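Local coordinates for protein uncharacterized esterase YxiM (Bacillus subtilis, PDB 2O14) that is an uncharacterised member of the GDSL lipolytic family, probably an esterase, that carries a galactose-binding-like beta domain with a bound manganese ion, at residues A[60-65]-A[147-152]; A[92-97]-A[118-123]. All blocks are in the same frame, centred on the assembly; numbering follows the deposited sequence.

Contact 1 of 2, residues A[60-65]-A[147-152]; sequences AGVKSD and LSALKI. With MN (manganese (II) ion), chain B.
Ser148 lays its CB against the backbone of residues 62-65, 3.3 Å from Val62 O, and reaches with its hydroxyl to the main chain of Asp65. Its OG donates to Asp65 O over 2.8 Å, approaching from above the carbonyl plane, about 41° out of it. The torsion that sets OG anti to the carbonyl carbon (chi1 -80°) turns it to this acceptor, and a water donating to both Ser148 OG and Lys63 O adds a second link. An alanine in place of Ser148 would probably leave Asp65 O without this donor and break the water link to Lys63 O. Beside this polar pair Val62 CG2 rests on Ala149 CB at 3.8 Å. Within segment 60-65, Gly61 O accepts from Ser64 N and Ser64 OG and also takes a bond from a water that binds the manganese. Asp65 holds the metal through both carboxylate oxygens, OD1 at 2.3 Å and OD2 at 2.4 Å; Asp19 and Ser24 complete the protein ligands. Ser148 and Ala149 both face Thr94, a classic beta bulge, and the contact thus joins this bulge to the turn leading into the manganese site of the galactose-binding-like domain.

Contact 2 of 2, residues A[92-97]-A[118-123]; sequences KVTLGN and GAEDTF
Val93, Lys92 and Glu120 bury the most surface where the antiparallel strands 92-95 and 120-123 pair. Val93 and Asp121 form a hydrogen-bonded pair: Val93 N donates to Asp121 O at 2.8 Å in a nearly straight bond (169°), and Asp121 N returns a longer one to Val93 O. Val93 shares its face with Asp121, and its CG2 meets the Phe123 ring at the edge, near the ring plane, 3.6 Å from CE2. With CG1 anti to the backbone N (chi1 -179°), CG2 is left beside that nitrogen and is the branch that meets the ring.

On the other face, Lys92 and Glu120 cross obliquely. The extended lysine chain passes Thr122, with CG 3.7 Å from Thr122 OG1, and brings NZ to a salt bridge with Glu120 OE1 at 3.4 Å. The glutamate runs alongside Thr94, pointing the same way, and one water bonds to Lys92 NZ, Thr94 OG1 and Glu120 OE1. The other carboxylate oxygen, OE2, forms a salt bridge with Lys63, so two lysines probably share its negative charge.

Further along, Leu95 N donates to Ala119 O at 3.0 Å, and Gly118 N closes the end on Gly96 O at 3.0 Å. Gly118 takes a left-handed backbone conformation (phi 68°), one that glycine adopts readily.

Strand 87-95 lies between strands 120-127 and 146-156 in the mixed sheet. Val93 packs on Leu147 and Leu150 of strand 146-156, Phe123 reaches Val111 of strand 108-115, and Asp121 OD2 is hydrogen-bonded to Tyr177 OH.

In the fold
Strands 87-95 and 146-156 are neighbours in one sheet, and the two contacts, with centres about 8 Å apart, meet across them: Ser148 N lies 2.8 Å from Thr94 O, and Lys151 O lies 2.8 Å from Lys92 N. Contact 1 is the more buried, yet small; a turn is held to a strand by one side-chain hydroxyl, a water and a methyl contact, beside a metal. Contact 2 buries more area and is partly open, relying on regular backbone pairing, with the Lys92-Glu120 pair on one face and the Val93-Phe123 contact on the other, where Asp121 also lies. A charged side chain from each contact bridges the two.

Contact 1 of 2, residues A[60-65]-A[147-152]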
ATOM      1  N   ALA A  60      11.771   7.303 -21.183  1.00 27.01           N
ATOM      2  CA  ALA A  60      12.609   8.430 -21.588  1.00 28.46           C
ATOM      3  C   ALA A  60      13.372   8.967 -20.386  1.00 27.10           C
ATOM      4  O   ALA A  60      12.985   8.730 -19.244  1.00 26.81           O
ATOM      5  CB  ALA A  60      11.740   9.536 -22.186  1.00 35.52           C
ATOM      6  N   GLY A  61      14.456   9.692 -20.653  1.00 27.56           N
ATOM      7  CA  GLY A  61      15.255  10.263 -19.582  1.00 26.26           C
ATOM      8  C   GLY A  61      15.784   9.208 -18.631  1.00 24.05           C
ATOM      9  O   GLY A  61      16.251   8.154 -19.063  1.00 23.35           O
ATOM     10  N   VAL A  62      15.707   9.477 -17.335  1.00 18.88           N
ATOM     11  CA  VAL A  62      16.197   8.526 -16.344  1.00 16.95           C
ATOM     12  C   VAL A  62      15.477   7.178 -16.414  1.00 17.75           C
ATOM     13  O   VAL A  62      15.922   6.199 -15.820  1.00 17.73           O
ATOM     14  CB  VAL A  62      16.079   9.103 -14.917  1.00 16.31           C
ATOM     15  CG1 VAL A  62      16.967  10.333 -14.792  1.00 14.53           C
ATOM     16  CG2 VAL A  62      14.636   9.456 -14.605  1.00 14.99           C
ATOM     17  N   LYS A  63      14.377   7.126 -17.160  1.00 19.69           N
ATOM     18  CA  LYS A  63      13.599   5.898 -17.308  1.00 19.70           C
ATOM     19  C   LYS A  63      14.103   5.024 -18.457  1.00 20.59           C
ATOM     20  O   LYS A  63      13.559   3.947 -18.710  1.00 19.66           O
ATOM     21  CB  LYS A  63      12.122   6.238 -17.534  1.00 16.77           C
ATOM     22  CG  LYS A  63      11.477   6.938 -16.355  1.00 19.96           C
ATOM     23  CD  LYS A  63       9.993   7.138 -16.587  1.00 23.13           C
ATOM     24  CE  LYS A  63       9.342   7.850 -15.423  1.00 22.66           C
ATOM     25  NZ  LYS A  63       7.881   8.017 -15.668  1.00 29.61           N
ATOM     26  N   SER A  64      15.144   5.490 -19.142  1.00 18.05           N
ATOM     27  CA  SER A  64      15.723   4.752 -20.260  1.00 17.02           C
ATOM     28  C   SER A  64      16.650   3.630 -19.785  1.00 16.21           C
ATOM     29  O   SER A  64      17.014   2.746 -20.558  1.00 14.42           O
ATOM     30  CB  SER A  64      16.518   5.702 -21.157  1.00 17.57           C
ATOM     31  OG  SER A  64      17.699   6.119 -20.489  1.00 19.39           O
ATOM     32  N   ASP A  65      17.055   3.677 -18.520  1.00 14.14           N
ATOM     33  CA  ASP A  65      17.937   2.642 -17.988  1.00 13.71           C
ATOM     34  C   ASP A  65      17.667   2.385 -16.510  1.00 13.59           C
ATOM     35  O   ASP A  65      16.952   3.153 -15.863  1.00 12.98           O
ATOM     36  CB  ASP A  65      19.407   3.024 -18.208  1.00 13.80           C
ATOM     37  CG  ASP A  65      19.763   4.384 -17.623  1.00 13.92           C
ATOM     38  OD1 ASP A  65      18.899   5.026 -16.991  1.00 15.75           O
ATOM     39  OD2 ASP A  65      20.921   4.816 -17.794  1.00 16.95           O
ATOM     40  N   LEU A 147      15.111  -0.619 -10.800  1.00 14.97           N
ATOM     41  CA  LEU A 147      15.026   0.745 -10.288  1.00 14.99           C
ATOM     42  C   LEU A 147      15.680   1.719 -11.276  1.00 15.16           C
ATOM     43  O   LEU A 147      16.852   1.566 -11.608  1.00 17.05           O
ATOM     44  CB  LEU A 147      15.725   0.819  -8.920  1.00  8.52           C
ATOM     45  CG  LEU A 147      15.735   2.193  -8.239  1.00 11.81           C
ATOM     46  CD1 LEU A 147      14.312   2.653  -7.968  1.00  6.40           C
ATOM     47  CD2 LEU A 147      16.532   2.127  -6.948  1.00 10.20           C
ATOM     48  N   SER A 148      14.930   2.715 -11.748  1.00 13.84           N
ATOM     49  CA  SER A 148      15.470   3.696 -12.693  1.00 13.93           C
ATOM     50  C   SER A 148      15.944   4.976 -12.030  1.00 14.66           C
ATOM     51  O   SER A 148      16.926   5.569 -12.459  1.00 15.72           O
ATOM     52  CB  SER A 148      14.430   4.070 -13.762  1.00 15.90           C
ATOM     53  OG  SER A 148      14.346   3.095 -14.785  1.00 19.14           O
ATOM     54  N   ALA A 149      15.247   5.425 -10.994  1.00 16.08           N
ATOM     55  CA  ALA A 149      15.659   6.660 -10.343  1.00 17.45           C
ATOM     56  C   ALA A 149      15.111   6.836  -8.942  1.00 17.67           C
ATOM     57  O   ALA A 149      14.151   6.183  -8.552  1.00 18.89           O
ATOM     58  CB  ALA A 149      15.244   7.855 -11.199  1.00 11.58           C
ATOM     59  N   LEU A 150      15.738   7.735  -8.194  1.00 14.63           N
ATOM     60  CA  LEU A 150      15.301   8.056  -6.847  1.00 17.07           C
ATOM     61  C   LEU A 150      15.457   9.548  -6.622  1.00 19.87           C
ATOM     62  O   LEU A 150      16.434  10.153  -7.072  1.00 22.07           O
ATOM     63  CB  LEU A 150      16.140   7.336  -5.792  1.00 17.05           C
ATOM     64  CG  LEU A 150      15.938   5.855  -5.501  1.00 19.21           C
ATOM     65  CD1 LEU A 150      16.846   5.454  -4.332  1.00 17.66           C
ATOM     66  CD2 LEU A 150      14.479   5.589  -5.153  1.00 17.01           C
ATOM     67  N   LYS A 151      14.478  10.137  -5.947  1.00 23.04           N
ATOM     68  CA  LYS A 151      14.515  11.543  -5.583  1.00 25.12           C
ATOM     69  C   LYS A 151      14.257  11.527  -4.086  1.00 25.61           C
ATOM     70  O   LYS A 151      13.181  11.123  -3.636  1.00 25.82           O
ATOM     71  CB  LYS A 151      13.422  12.345  -6.292  1.00 41.69           C
ATOM     72  CG  LYS A 151      13.783  12.796  -7.697  1.00 45.75           C
ATOM     73  CD  LYS A 151      12.751  13.788  -8.214  1.00 50.69           C
ATOM     74  CE  LYS A 151      13.167  14.386  -9.546  1.00 53.75           C
ATOM     75  NZ  LYS A 151      12.199  15.435  -9.991  1.00 56.57           N
ATOM     76  N   ILE A 152      15.253  11.948  -3.318  1.00 22.00           N
ATOM     77  CA  ILE A 152      15.153  11.964  -1.869  1.00 21.38           C
ATOM     78  C   ILE A 152      15.211  13.403  -1.355  1.00 23.16           C
ATOM     79  O   ILE A 152      16.202  14.106  -1.554  1.00 23.93           O
ATOM     80  CB  ILE A 152      16.292  11.123  -1.269  1.00 21.51           C
ATOM     81  CG1 ILE A 152      16.209   9.699  -1.839  1.00 18.54           C
ATOM     82  CG2 ILE A 152      16.210  11.115   0.250  1.00 20.16           C
ATOM     83  CD1 ILE A 152      17.441   8.858  -1.596  1.00 19.10           C
TER
HETATM   84 MN    MN B 376      20.320   6.833 -16.707  1.00 21.30          MN
HETATM   85  O   HOH W   1      19.046   7.692 -18.225  1.00 16.86           O
HETATM   86  O   HOH W   2      11.659   3.013 -16.488  1.00 16.46           O
HETATM   87  O   HOH W   3      21.946   6.275 -15.113  1.00 15.25           O

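Contact 2 of 2, residues A[92-97]-A[118-123]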
ATOM      1  N   LYS A  92      10.816   9.623  -3.644  1.00 15.93           N
ATOM      2  CA  LYS A  92      10.047   9.404  -4.855  1.00 18.19           C
ATOM      3  C   LYS A  92      10.762   8.273  -5.579  1.00 17.15           C
ATOM      4  O   LYS A  92      11.955   8.366  -5.860  1.00 17.13           O
ATOM      5  CB  LYS A  92      10.034  10.657  -5.728  1.00 31.77           C
ATOM      6  CG  LYS A  92       9.303  10.452  -7.045  1.00 39.11           C
ATOM      7  CD  LYS A  92       9.670  11.532  -8.051  1.00 44.58           C
ATOM      8  CE  LYS A  92       9.071  11.248  -9.418  1.00 48.00           C
ATOM      9  NZ  LYS A  92       9.505  12.272 -10.412  1.00 52.54           N
ATOM     10  N   VAL A  93      10.032   7.202  -5.864  1.00 18.71           N
ATOM     11  CA  VAL A  93      10.605   6.039  -6.530  1.00 18.58           C
ATOM     12  C   VAL A  93      10.162   5.928  -7.979  1.00 18.48           C
ATOM     13  O   VAL A  93       8.988   6.111  -8.289  1.00 17.45           O
ATOM     14  CB  VAL A  93      10.189   4.726  -5.824  1.00 21.80           C
ATOM     15  CG1 VAL A  93      10.823   3.529  -6.528  1.00 22.55           C
ATOM     16  CG2 VAL A  93      10.585   4.767  -4.365  1.00 20.43           C
ATOM     17  N   THR A  94      11.112   5.622  -8.859  1.00 16.20           N
ATOM     18  CA  THR A  94      10.827   5.442 -10.279  1.00 15.59           C
ATOM     19  C   THR A  94      11.478   4.124 -10.682  1.00 15.91           C
ATOM     20  O   THR A  94      12.702   4.022 -10.731  1.00 16.15           O
ATOM     21  CB  THR A  94      11.436   6.566 -11.142  1.00 16.77           C
ATOM     22  OG1 THR A  94      10.992   7.841 -10.660  1.00 14.09           O
ATOM     23  CG2 THR A  94      11.003   6.399 -12.597  1.00 16.95           C
ATOM     24  N   LEU A  95      10.659   3.119 -10.971  1.00 16.16           N
ATOM     25  CA  LEU A  95      11.160   1.804 -11.348  1.00 17.12           C
ATOM     26  C   LEU A  95      11.576   1.696 -12.809  1.00 16.53           C
ATOM     27  O   LEU A  95      11.372   2.616 -13.601  1.00 17.53           O
ATOM     28  CB  LEU A  95      10.093   0.735 -11.063  1.00 18.83           C
ATOM     29  CG  LEU A  95       9.476   0.655  -9.663  1.00 20.02           C
ATOM     30  CD1 LEU A  95       8.516  -0.534  -9.587  1.00 17.45           C
ATOM     31  CD2 LEU A  95      10.588   0.515  -8.626  1.00 17.40           C
ATOM     32  N   GLY A  96      12.165   0.555 -13.154  1.00 18.72           N
ATOM     33  CA  GLY A  96      12.567   0.294 -14.527  1.00 16.95           C
ATOM     34  C   GLY A  96      11.441  -0.520 -15.138  1.00 17.97           C
ATOM     35  O   GLY A  96      10.278  -0.314 -14.785  1.00 16.57           O
ATOM     36  N   ASN A  97      11.757  -1.441 -16.043  1.00 19.09           N
ATOM     37  CA  ASN A  97      10.708  -2.265 -16.642  1.00 20.09           C
ATOM     38  C   ASN A  97      10.142  -3.115 -15.515  1.00 18.69           C
ATOM     39  O   ASN A  97      10.876  -3.835 -14.835  1.00 17.87           O
ATOM     40  CB  ASN A  97      11.281  -3.122 -17.767  1.00 19.20           C
ATOM     41  CG  ASN A  97      11.716  -2.287 -18.952  1.00 20.99           C
ATOM     42  OD1 ASN A  97      12.232  -2.809 -19.938  1.00 24.14           O
ATOM     43  ND2 ASN A  97      11.504  -0.974 -18.860  1.00 17.13           N
ATOM     44  N   GLY A 118       8.557   1.987 -15.462  1.00 17.78           N
ATOM     45  CA  GLY A 118       8.655   3.363 -15.016  1.00 17.53           C
ATOM     46  C   GLY A 118       7.637   3.768 -13.972  1.00 19.10           C
ATOM     47  O   GLY A 118       7.426   4.958 -13.736  1.00 19.81           O
ATOM     48  N   ALA A 119       7.007   2.782 -13.341  1.00 22.11           N
ATOM     49  CA  ALA A 119       6.015   3.049 -12.305  1.00 22.57           C
ATOM     50  C   ALA A 119       6.617   3.970 -11.257  1.00 23.19           C
ATOM     51  O   ALA A 119       7.785   3.832 -10.901  1.00 23.86           O
ATOM     52  CB  ALA A 119       5.576   1.752 -11.660  1.00 25.60           C
ATOM     53  N   GLU A 120       5.817   4.905 -10.758  1.00 23.32           N
ATOM     54  CA  GLU A 120       6.305   5.842  -9.759  1.00 24.53           C
ATOM     55  C   GLU A 120       5.363   5.962  -8.577  1.00 24.45           C
ATOM     56  O   GLU A 120       4.165   5.712  -8.691  1.00 24.50           O
ATOM     57  CB  GLU A 120       6.480   7.229 -10.376  1.00 34.09           C
ATOM     58  CG  GLU A 120       7.238   7.248 -11.685  1.00 38.94           C
ATOM     59  CD  GLU A 120       7.453   8.662 -12.193  1.00 43.88           C
ATOM     60  OE1 GLU A 120       8.295   9.384 -11.613  1.00 46.55           O
ATOM     61  OE2 GLU A 120       6.772   9.052 -13.165  1.00 44.15           O
ATOM     62  N   ASP A 121       5.922   6.334  -7.433  1.00 22.88           N
ATOM     63  CA  ASP A 121       5.143   6.539  -6.225  1.00 21.78           C
ATOM     64  C   ASP A 121       6.054   7.265  -5.261  1.00 22.70           C
ATOM     65  O   ASP A 121       7.266   7.333  -5.480  1.00 21.60           O
ATOM     66  CB  ASP A 121       4.691   5.221  -5.597  1.00 22.09           C
ATOM     67  CG  ASP A 121       3.429   5.385  -4.764  1.00 22.73           C
ATOM     68  OD1 ASP A 121       3.149   6.517  -4.306  1.00 20.34           O
ATOM     69  OD2 ASP A 121       2.717   4.381  -4.570  1.00 24.20           O
ATOM     70  N   THR A 122       5.474   7.799  -4.195  1.00 19.77           N
ATOM     71  CA  THR A 122       6.241   8.538  -3.209  1.00 22.02           C
ATOM     72  C   THR A 122       5.842   8.132  -1.797  1.00 21.71           C
ATOM     73  O   THR A 122       4.675   7.854  -1.533  1.00 22.04           O
ATOM     74  CB  THR A 122       5.999  10.054  -3.371  1.00 24.28           C
ATOM     75  OG1 THR A 122       6.397  10.457  -4.686  1.00 25.63           O
ATOM     76  CG2 THR A 122       6.793  10.840  -2.347  1.00 25.94           C
ATOM     77  N   PHE A 123       6.810   8.091  -0.892  1.00 23.98           N
ATOM     78  CA  PHE A 123       6.512   7.745   0.495  1.00 22.81           C
ATOM     79  C   PHE A 123       7.467   8.484   1.418  1.00 21.82           C
ATOM     80  O   PHE A 123       8.545   8.904   1.004  1.00 22.59           O
ATOM     81  CB  PHE A 123       6.622   6.232   0.710  1.00 19.97           C
ATOM     82  CG  PHE A 123       8.016   5.694   0.554  1.00 17.33           C
ATOM     83  CD1 PHE A 123       8.850   5.567   1.656  1.00 18.43           C
ATOM     84  CD2 PHE A 123       8.490   5.309  -0.697  1.00 18.85           C
ATOM     85  CE1 PHE A 123      10.142   5.058   1.517  1.00 20.02           C
ATOM     86  CE2 PHE A 123       9.781   4.799  -0.850  1.00 18.11           C
ATOM     87  CZ  PHE A 123      10.607   4.674   0.260  1.00 20.34           C
TER
HETATM   88  O   HOH W   4      10.846  10.210 -12.533  1.00 42.66           O